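Protein VMS1 (Saccharomyces cerevisiae, PDB 5WHG) cleaves polypeptidyl-tRNAs downstream of the ribosome-associated quality control pathway, releasing incompletely synthesized polypeptides for degradation. Local coordinates at residues 239-253 and 350-363. Sequence-based numbering, arbitrary orientation.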
ATOM      1  N   GLU A 239     -15.544   7.932   9.789  1.00141.22           N
ATOM      2  CA  GLU A 239     -14.758   6.960   9.028  1.00137.03           C
ATOM      3  C   GLU A 239     -15.612   5.751   8.636  1.00140.41           C
ATOM      4  O   GLU A 239     -16.147   5.051   9.500  1.00146.56           O
ATOM      5  CB  GLU A 239     -13.539   6.509   9.839  1.00137.59           C
ATOM      6  CG  GLU A 239     -12.243   6.400   9.039  1.00133.49           C
ATOM      7  CD  GLU A 239     -11.006   6.345   9.934  1.00134.56           C
ATOM      8  OE1 GLU A 239     -10.872   5.383  10.722  1.00134.56           O
ATOM      9  OE2 GLU A 239     -10.173   7.276   9.863  1.00133.79           O
ATOM     10  N   THR A 240     -15.747   5.508   7.332  1.00134.89           N
ATOM     11  CA  THR A 240     -16.509   4.362   6.864  1.00132.02           C
ATOM     12  C   THR A 240     -15.890   3.061   7.391  1.00140.50           C
ATOM     13  O   THR A 240     -14.765   3.028   7.908  1.00142.56           O
ATOM     14  CB  THR A 240     -16.575   4.348   5.331  1.00118.21           C
ATOM     15  OG1 THR A 240     -15.316   3.922   4.779  1.00106.71           O
ATOM     16  CG2 THR A 240     -16.911   5.735   4.808  1.00109.84           C
ATOM     17  N   LEU A 241     -16.654   1.975   7.264  1.00140.63           N
ATOM     18  CA  LEU A 241     -16.161   0.673   7.706  1.00139.66           C
ATOM     19  C   LEU A 241     -14.978   0.210   6.860  1.00135.53           C
ATOM     20  O   LEU A 241     -14.045  -0.418   7.377  1.00138.40           O
ATOM     21  CB  LEU A 241     -17.289  -0.358   7.672  1.00142.04           C
ATOM     22  CG  LEU A 241     -18.475  -0.127   8.617  1.00146.39           C
ATOM     23  CD1 LEU A 241     -17.994   0.231  10.026  1.00147.99           C
ATOM     24  CD2 LEU A 241     -19.440   0.928   8.078  1.00144.83           C
ATOM     25  N   ILE A 242     -14.991   0.518   5.561  1.00121.51           N
ATOM     26  CA  ILE A 242     -13.871   0.153   4.700  1.00107.54           C
ATOM     27  C   ILE A 242     -12.610   0.925   5.098  1.00107.05           C
ATOM     28  O   ILE A 242     -11.512   0.355   5.184  1.00 97.71           O
ATOM     29  CB  ILE A 242     -14.277   0.370   3.227  1.00105.28           C
ATOM     30  CG1 ILE A 242     -15.299  -0.691   2.824  1.00118.22           C
ATOM     31  CG2 ILE A 242     -13.102   0.288   2.276  1.00 96.96           C
ATOM     32  CD1 ILE A 242     -14.751  -2.110   2.857  1.00117.37           C
ATOM     33  N   GLU A 243     -12.750   2.223   5.383  1.00112.69           N
ATOM     34  CA  GLU A 243     -11.609   2.998   5.855  1.00100.81           C
ATOM     35  C   GLU A 243     -11.208   2.602   7.270  1.00106.72           C
ATOM     36  O   GLU A 243     -10.016   2.620   7.611  1.00110.26           O
ATOM     37  CB  GLU A 243     -11.931   4.494   5.799  1.00 93.75           C
ATOM     38  CG  GLU A 243     -11.953   5.080   4.400  1.00102.21           C
ATOM     39  CD  GLU A 243     -13.036   6.133   4.235  1.00121.87           C
ATOM     40  OE1 GLU A 243     -13.668   6.500   5.252  1.00130.91           O
ATOM     41  OE2 GLU A 243     -13.262   6.590   3.092  1.00127.56           O
ATOM     42  N   GLN A 244     -12.178   2.235   8.106  1.00109.24           N
ATOM     43  CA  GLN A 244     -11.849   1.908   9.481  1.00109.05           C
ATOM     44  C   GLN A 244     -11.006   0.643   9.610  1.00105.06           C
ATOM     45  O   GLN A 244     -10.469   0.383  10.691  1.00112.12           O
ATOM     46  CB  GLN A 244     -13.129   1.772  10.290  1.00115.03           C
ATOM     47  CG  GLN A 244     -12.956   2.180  11.725  1.00119.12           C
ATOM     48  CD  GLN A 244     -14.244   2.089  12.487  1.00126.58           C
ATOM     49  OE1 GLN A 244     -15.306   1.860  11.902  1.00123.52           O
ATOM     50  NE2 GLN A 244     -14.167   2.263  13.801  1.00133.85           N
ATOM     51  N   ALA A 245     -10.865  -0.139   8.543  1.00103.10           N
ATOM     52  CA  ALA A 245     -10.118  -1.383   8.589  1.00 94.93           C
ATOM     53  C   ALA A 245      -8.692  -1.232   8.078  1.00 93.00           C
ATOM     54  O   ALA A 245      -7.921  -2.200   8.136  1.00 98.24           O
ATOM     55  CB  ALA A 245     -10.854  -2.472   7.789  1.00 82.40           C
ATOM     56  N   VAL A 246      -8.326  -0.051   7.573  1.00 88.14           N
ATOM     57  CA  VAL A 246      -6.953   0.202   7.145  1.00 82.97           C
ATOM     58  C   VAL A 246      -6.057   0.259   8.374  1.00 91.41           C
ATOM     59  O   VAL A 246      -6.304   1.037   9.304  1.00104.50           O
ATOM     60  CB  VAL A 246      -6.864   1.509   6.342  1.00 80.58           C
ATOM     61  CG1 VAL A 246      -5.435   1.753   5.888  1.00 74.59           C
ATOM     62  CG2 VAL A 246      -7.796   1.492   5.147  1.00 78.61           C
ATOM     63  N   ASN A 247      -5.004  -0.552   8.386  1.00 83.33           N
ATOM     64  CA  ASN A 247      -4.088  -0.601   9.521  1.00 92.41           C
ATOM     65  C   ASN A 247      -2.796   0.139   9.172  1.00 93.28           C
ATOM     66  O   ASN A 247      -1.946  -0.386   8.445  1.00 93.83           O
ATOM     67  CB  ASN A 247      -3.812  -2.044   9.905  1.00 97.85           C
ATOM     68  CG  ASN A 247      -2.961  -2.153  11.129  1.00 96.33           C
ATOM     69  OD1 ASN A 247      -2.708  -1.163  11.818  1.00 93.04           O
ATOM     70  ND2 ASN A 247      -2.525  -3.366  11.427  1.00 97.19           N
ATOM     71  N   PHE A 248      -2.648   1.362   9.701  1.00 82.25           N
ATOM     72  CA  PHE A 248      -1.434   2.153   9.511  1.00 73.88           C
ATOM     73  C   PHE A 248      -0.497   1.854  10.672  1.00 69.57           C
ATOM     74  O   PHE A 248      -0.741   2.287  11.796  1.00 73.64           O
ATOM     75  CB  PHE A 248      -1.728   3.652   9.424  1.00 73.16           C
ATOM     76  CG  PHE A 248      -2.185   4.132   8.058  1.00 76.41           C
ATOM     77  CD1 PHE A 248      -2.133   3.304   6.942  1.00 76.80           C
ATOM     78  CD2 PHE A 248      -2.684   5.428   7.901  1.00 81.67           C
ATOM     79  CE1 PHE A 248      -2.572   3.750   5.691  1.00 74.03           C
ATOM     80  CE2 PHE A 248      -3.122   5.890   6.659  1.00 80.32           C
ATOM     81  CZ  PHE A 248      -3.067   5.050   5.550  1.00 77.01           C
ATOM     82  N   LEU A 249       0.579   1.114  10.398  1.00 64.08           N
ATOM     83  CA  LEU A 249       1.546   0.795  11.436  1.00 73.40           C
ATOM     84  C   LEU A 249       2.242   2.053  11.925  1.00 82.69           C
ATOM     85  O   LEU A 249       2.496   2.199  13.124  1.00 89.53           O
ATOM     86  CB  LEU A 249       2.557  -0.232  10.914  1.00 81.34           C
ATOM     87  CG  LEU A 249       1.969  -1.563  10.416  1.00 82.24           C
ATOM     88  CD1 LEU A 249       3.045  -2.576  10.123  1.00 76.49           C
ATOM     89  CD2 LEU A 249       1.009  -2.122  11.437  1.00 85.21           C
ATOM     90  N   GLU A 250       2.562   2.969  11.014  1.00 88.14           N
ATOM     91  CA  GLU A 250       3.002   4.309  11.373  1.00 82.85           C
ATOM     92  C   GLU A 250       2.295   5.313  10.471  1.00 84.24           C
ATOM     93  O   GLU A 250       1.830   4.978   9.378  1.00 87.20           O
ATOM     94  CB  GLU A 250       4.519   4.471  11.247  1.00 76.58           C
ATOM     95  CG  GLU A 250       5.362   3.313  11.773  1.00 92.79           C
ATOM     96  CD  GLU A 250       5.510   3.266  13.291  1.00 97.08           C
ATOM     97  OE1 GLU A 250       4.946   4.138  13.983  1.00 94.77           O
ATOM     98  OE2 GLU A 250       6.198   2.345  13.792  1.00 95.74           O
ATOM     99  N   HIS A 251       2.210   6.555  10.936  1.00 85.49           N
ATOM    100  CA  HIS A 251       1.640   7.611  10.107  1.00 88.48           C
ATOM    101  C   HIS A 251       2.080   8.946  10.673  1.00 91.34           C
ATOM    102  O   HIS A 251       2.149   9.110  11.891  1.00100.18           O
ATOM    103  CB  HIS A 251       0.110   7.548  10.060  1.00 74.69           C
ATOM    104  CG  HIS A 251      -0.528   7.907  11.357  1.00 86.81           C
ATOM    105  ND1 HIS A 251      -0.969   9.182  11.641  1.00 92.23           N
ATOM    106  CD2 HIS A 251      -0.744   7.172  12.471  1.00 86.29           C
ATOM    107  CE1 HIS A 251      -1.441   9.212  12.872  1.00 91.24           C
ATOM    108  NE2 HIS A 251      -1.319   8.006  13.395  1.00 92.69           N
ATOM    109  N   LYS A 252       2.376   9.892   9.784  1.00 89.13           N
ATOM    110  CA  LYS A 252       2.790  11.231  10.175  1.00 85.47           C
ATOM    111  C   LYS A 252       2.178  12.230   9.207  1.00 80.29           C
ATOM    112  O   LYS A 252       2.010  11.918   8.024  1.00 81.85           O
ATOM    113  CB  LYS A 252       4.323  11.361  10.181  1.00 92.52           C
ATOM    114  CG  LYS A 252       4.890  12.166  11.354  1.00106.46           C
ATOM    115  CD  LYS A 252       5.187  11.252  12.547  1.00123.54           C
ATOM    116  CE  LYS A 252       5.521  12.049  13.812  1.00137.70           C
ATOM    117  NZ  LYS A 252       5.815  11.173  14.992  1.00142.43           N
ATOM    118  N   THR A 253       1.798  13.408   9.718  1.00 81.01           N
ATOM    119  CA  THR A 253       1.434  14.554   8.883  1.00 87.63           C
ATOM    120  C   THR A 253       1.912  15.829   9.556  1.00102.65           C
ATOM    121  O   THR A 253       1.620  16.050  10.735  1.00118.92           O
ATOM    122  CB  THR A 253      -0.083  14.676   8.633  1.00 86.52           C
ATOM    123  OG1 THR A 253      -0.749  14.976   9.858  1.00 87.18           O
ATOM    124  CG2 THR A 253      -0.660  13.401   8.111  1.00100.64           C
ATOM    125  N   THR A 350      -3.428  14.416   3.730  1.00 90.22           N
ATOM    126  CA  THR A 350      -3.861  14.157   5.095  1.00 94.13           C
ATOM    127  C   THR A 350      -3.870  12.652   5.303  1.00 94.14           C
ATOM    128  O   THR A 350      -3.833  11.876   4.344  1.00 97.42           O
ATOM    129  CB  THR A 350      -5.263  14.706   5.398  1.00 88.00           C
ATOM    130  OG1 THR A 350      -6.236  13.725   5.020  1.00 88.83           O
ATOM    131  CG2 THR A 350      -5.528  15.972   4.629  1.00 79.82           C
ATOM    132  N   VAL A 351      -3.928  12.240   6.571  1.00 84.73           N
ATOM    133  CA  VAL A 351      -3.995  10.811   6.857  1.00 76.85           C
ATOM    134  C   VAL A 351      -5.237  10.200   6.222  1.00 75.93           C
ATOM    135  O   VAL A 351      -5.175   9.141   5.584  1.00 88.86           O
ATOM    136  CB  VAL A 351      -3.933  10.554   8.374  1.00 70.53           C
ATOM    137  CG1 VAL A 351      -4.604   9.263   8.697  1.00 78.34           C
ATOM    138  CG2 VAL A 351      -2.498  10.412   8.793  1.00 71.58           C
ATOM    139  N   LEU A 352      -6.378  10.860   6.354  1.00 86.25           N
ATOM    140  CA  LEU A 352      -7.583  10.272   5.793  1.00 85.54           C
ATOM    141  C   LEU A 352      -7.437  10.107   4.283  1.00 87.30           C
ATOM    142  O   LEU A 352      -7.872   9.098   3.718  1.00 92.88           O
ATOM    143  CB  LEU A 352      -8.807  11.113   6.161  1.00 79.22           C
ATOM    144  CG  LEU A 352     -10.109  10.522   5.615  1.00 97.25           C
ATOM    145  CD1 LEU A 352     -10.777   9.508   6.572  1.00101.50           C
ATOM    146  CD2 LEU A 352     -11.054  11.624   5.216  1.00 97.39           C
ATOM    147  N   GLU A 353      -6.761  11.053   3.624  1.00 79.37           N
ATOM    148  CA  GLU A 353      -6.534  10.932   2.185  1.00 80.84           C
ATOM    149  C   GLU A 353      -5.600   9.766   1.848  1.00 75.14           C
ATOM    150  O   GLU A 353      -5.768   9.124   0.809  1.00 79.34           O
ATOM    151  CB  GLU A 353      -5.980  12.250   1.633  1.00 76.77           C
ATOM    152  CG  GLU A 353      -5.619  12.214   0.152  1.00 91.85           C
ATOM    153  CD  GLU A 353      -6.787  11.827  -0.767  1.00107.78           C
ATOM    154  OE1 GLU A 353      -7.841  12.513  -0.742  1.00104.47           O
ATOM    155  OE2 GLU A 353      -6.636  10.831  -1.521  1.00114.72           O
ATOM    156  N   LEU A 354      -4.614   9.486   2.703  1.00 68.07           N
ATOM    157  CA  LEU A 354      -3.798   8.288   2.535  1.00 68.53           C
ATOM    158  C   LEU A 354      -4.653   7.019   2.606  1.00 77.67           C
ATOM    159  O   LEU A 354      -4.418   6.055   1.860  1.00 72.42           O
ATOM    160  CB  LEU A 354      -2.692   8.274   3.598  1.00 66.07           C
ATOM    161  CG  LEU A 354      -1.604   9.357   3.466  1.00 73.14           C
ATOM    162  CD1 LEU A 354      -0.509   9.194   4.491  1.00 67.04           C
ATOM    163  CD2 LEU A 354      -0.988   9.390   2.064  1.00 67.24           C
ATOM    164  N   LYS A 355      -5.664   7.005   3.489  1.00 80.74           N
ATOM    165  CA  LYS A 355      -6.551   5.849   3.587  1.00 76.98           C
ATOM    166  C   LYS A 355      -7.477   5.752   2.374  1.00 88.20           C
ATOM    167  O   LYS A 355      -7.780   4.648   1.902  1.00 87.23           O
ATOM    168  CB  LYS A 355      -7.383   5.919   4.868  1.00 77.66           C
ATOM    169  CG  LYS A 355      -6.616   5.989   6.172  1.00 83.26           C
ATOM    170  CD  LYS A 355      -7.566   5.723   7.343  1.00 92.71           C
ATOM    171  CE  LYS A 355      -6.811   5.550   8.660  1.00 94.24           C
ATOM    172  NZ  LYS A 355      -7.708   5.021   9.728  1.00 95.18           N
ATOM    173  N   LYS A 356      -7.971   6.896   1.886  1.00 93.94           N
ATOM    174  CA  LYS A 356      -8.750   6.901   0.651  1.00 97.43           C
ATOM    175  C   LYS A 356      -7.944   6.270  -0.471  1.00 88.90           C
ATOM    176  O   LYS A 356      -8.411   5.353  -1.156  1.00 90.72           O
ATOM    177  CB  LYS A 356      -9.172   8.339   0.291  1.00114.13           C
ATOM    178  CG  LYS A 356     -10.014   8.520  -1.016  1.00130.19           C
ATOM    179  CD  LYS A 356      -9.153   8.755  -2.296  1.00132.25           C
ATOM    180  CE  LYS A 356      -9.898   8.374  -3.591  1.00125.57           C
ATOM    181  NZ  LYS A 356      -9.062   8.483  -4.825  1.00109.73           N
ATOM    182  N   ALA A 357      -6.712   6.745  -0.653  1.00 80.83           N
ATOM    183  CA  ALA A 357      -5.839   6.201  -1.681  1.00 76.37           C
ATOM    184  C   ALA A 357      -5.647   4.704  -1.503  1.00 81.35           C
ATOM    185  O   ALA A 357      -5.728   3.942  -2.471  1.00 88.39           O
ATOM    186  CB  ALA A 357      -4.498   6.927  -1.650  1.00 62.80           C
ATOM    187  N   TRP A 358      -5.393   4.258  -0.266  1.00 82.11           N
ATOM    188  CA  TRP A 358      -5.158   2.833  -0.045  1.00 86.43           C
ATOM    189  C   TRP A 358      -6.389   2.006  -0.397  1.00 81.97           C
ATOM    190  O   TRP A 358      -6.284   0.988  -1.088  1.00 87.30           O
ATOM    191  CB  TRP A 358      -4.733   2.554   1.399  1.00 84.38           C
ATOM    192  CG  TRP A 358      -4.401   1.095   1.592  1.00 82.78           C
ATOM    193  CD1 TRP A 358      -5.043   0.201   2.404  1.00 84.71           C
ATOM    194  CD2 TRP A 358      -3.367   0.357   0.922  1.00 81.92           C
ATOM    195  NE1 TRP A 358      -4.462  -1.046   2.297  1.00 80.41           N
ATOM    196  CE2 TRP A 358      -3.436  -0.981   1.390  1.00 80.84           C
ATOM    197  CE3 TRP A 358      -2.390   0.696  -0.025  1.00 68.52           C
ATOM    198  CZ2 TRP A 358      -2.555  -1.986   0.944  1.00 76.20           C
ATOM    199  CZ3 TRP A 358      -1.519  -0.304  -0.474  1.00 67.62           C
ATOM    200  CH2 TRP A 358      -1.609  -1.633   0.021  1.00 73.46           C
ATOM    201  N   CYS A 359      -7.567   2.421   0.072  1.00 78.22           N
ATOM    202  CA  CYS A 359      -8.773   1.663  -0.259  1.00 87.80           C
ATOM    203  C   CYS A 359      -9.001   1.637  -1.760  1.00 86.76           C
ATOM    204  O   CYS A 359      -9.456   0.627  -2.306  1.00 98.11           O
ATOM    205  CB  CYS A 359      -9.995   2.235   0.451  1.00 91.32           C
ATOM    206  SG  CYS A 359     -10.025   1.958   2.232  1.00100.54           S
ATOM    207  N   GLU A 360      -8.663   2.734  -2.445  1.00 76.92           N
ATOM    208  CA  GLU A 360      -8.746   2.802  -3.902  1.00 75.18           C
ATOM    209  C   GLU A 360      -7.761   1.854  -4.601  1.00 84.11           C
ATOM    210  O   GLU A 360      -8.029   1.421  -5.725  1.00 89.16           O
ATOM    211  CB  GLU A 360      -8.505   4.240  -4.356  1.00 74.74           C
ATOM    212  CG  GLU A 360      -8.512   4.439  -5.845  1.00 87.56           C
ATOM    213  CD  GLU A 360      -9.787   3.938  -6.472  1.00 96.53           C
ATOM    214  OE1 GLU A 360      -9.696   3.263  -7.519  1.00108.13           O
ATOM    215  OE2 GLU A 360     -10.875   4.204  -5.907  1.00 90.39           O
ATOM    216  N   LEU A 361      -6.617   1.533  -3.985  1.00 76.73           N
ATOM    217  CA  LEU A 361      -5.684   0.595  -4.612  1.00 83.71           C
ATOM    218  C   LEU A 361      -5.940  -0.864  -4.238  1.00 92.00           C
ATOM    219  O   LEU A 361      -5.574  -1.768  -5.004  1.00 87.06           O
ATOM    220  CB  LEU A 361      -4.238   0.928  -4.231  1.00 79.98           C
ATOM    221  CG  LEU A 361      -3.503   2.160  -4.765  1.00 86.79           C
ATOM    222  CD1 LEU A 361      -2.395   2.558  -3.791  1.00 73.14           C
ATOM    223  CD2 LEU A 361      -2.915   1.879  -6.137  1.00 92.97           C
ATOM    224  N   SER A 362      -6.561  -1.118  -3.094  1.00 87.46           N
ATOM    225  CA  SER A 362      -6.521  -2.437  -2.496  1.00 77.94           C
ATOM    226  C   SER A 362      -7.820  -3.222  -2.644  1.00 83.09           C
ATOM    227  O   SER A 362      -7.897  -4.357  -2.157  1.00 89.90           O
ATOM    228  CB  SER A 362      -6.133  -2.306  -1.016  1.00 76.85           C
ATOM    229  OG  SER A 362      -7.061  -1.494  -0.314  1.00 89.50           O
ATOM    230  N   TYR A 363      -8.833  -2.673  -3.313  1.00 78.63           N
ATOM    231  CA  TYR A 363     -10.088  -3.380  -3.559  1.00 86.34           C
ATOM    232  C   TYR A 363     -10.304  -3.529  -5.057  1.00 95.55           C
ATOM    233  O   TYR A 363     -10.079  -2.584  -5.825  1.00102.34           O
ATOM    234  CB  TYR A 363     -11.292  -2.655  -2.943  1.00 83.78           C
ATOM    235  CG  TYR A 363     -11.351  -2.753  -1.440  1.00 94.16           C
ATOM    236  CD1 TYR A 363     -10.634  -1.862  -0.638  1.00 90.19           C
ATOM    237  CD2 TYR A 363     -12.132  -3.728  -0.814  1.00 97.97           C
ATOM    238  CE1 TYR A 363     -10.679  -1.947   0.738  1.00 92.05           C
ATOM    239  CE2 TYR A 363     -12.192  -3.816   0.571  1.00 95.95           C
ATOM    240  CZ  TYR A 363     -11.456  -2.925   1.338  1.00 99.45           C
ATOM    241  OH  TYR A 363     -11.495  -3.000   2.709  1.00108.24           O
TER
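Phe-248 and Lys-355 meet mainly through carbon: the lysine CG lies 3.5 Å from ring atom CE2, while Leu-354 CB approaches CZ at 3.8 Å. The carbonyl O of Val-351 reaches the ring edge near its plane. Further along helix 351-362, Val-246 and Ile-242 close on Cys-359. With its CG1 anti to the backbone N (chi1 -179°), Val-246 turns that methyl to Trp-358 CD1, at 3.8 Å, and its CG2 to the sulfur. Ile-242 uses both branches, CG2 on Cys-359 SG at 3.5 Å and on Tyr-363 CE1, CD1 on the same tyrosine near OH. This apolar run is the tight part, with Val-246, Trp-358 and Cys-359 all buried. Both segments belong to the VLRF1 domain, the part of Vms1 that binds the 60S ribosomal subunit. Here the helix packs beside strand 247-255, an outermost strand of the mixed sheet, and Phe-248 and Trp-358 both also touch Val-223 of the adjoining strand 217-224. Short helix 241-244 opens with a capping box, in which Glu-243 N donates to Thr-240 OG1 at 168° and Thr-240 N returns a bond to Glu-243 OE1. The solvent side is looser. There the extended Lys-355 chain carries NZ to exposed Glu-239, 3.3 Å from both OE1 and OE2, giving a salt bridge with two weak hydrogen bonds. Shortening Lys-355 to an alanine is likely to leave the Glu-239 carboxylate without this mate and the Phe-248 ring with less aliphatic cover. At the other exposed margin, Val-351 CG2 rests 3.6 Å from Thr-253 CG2 and also lies against the His-251 side chain.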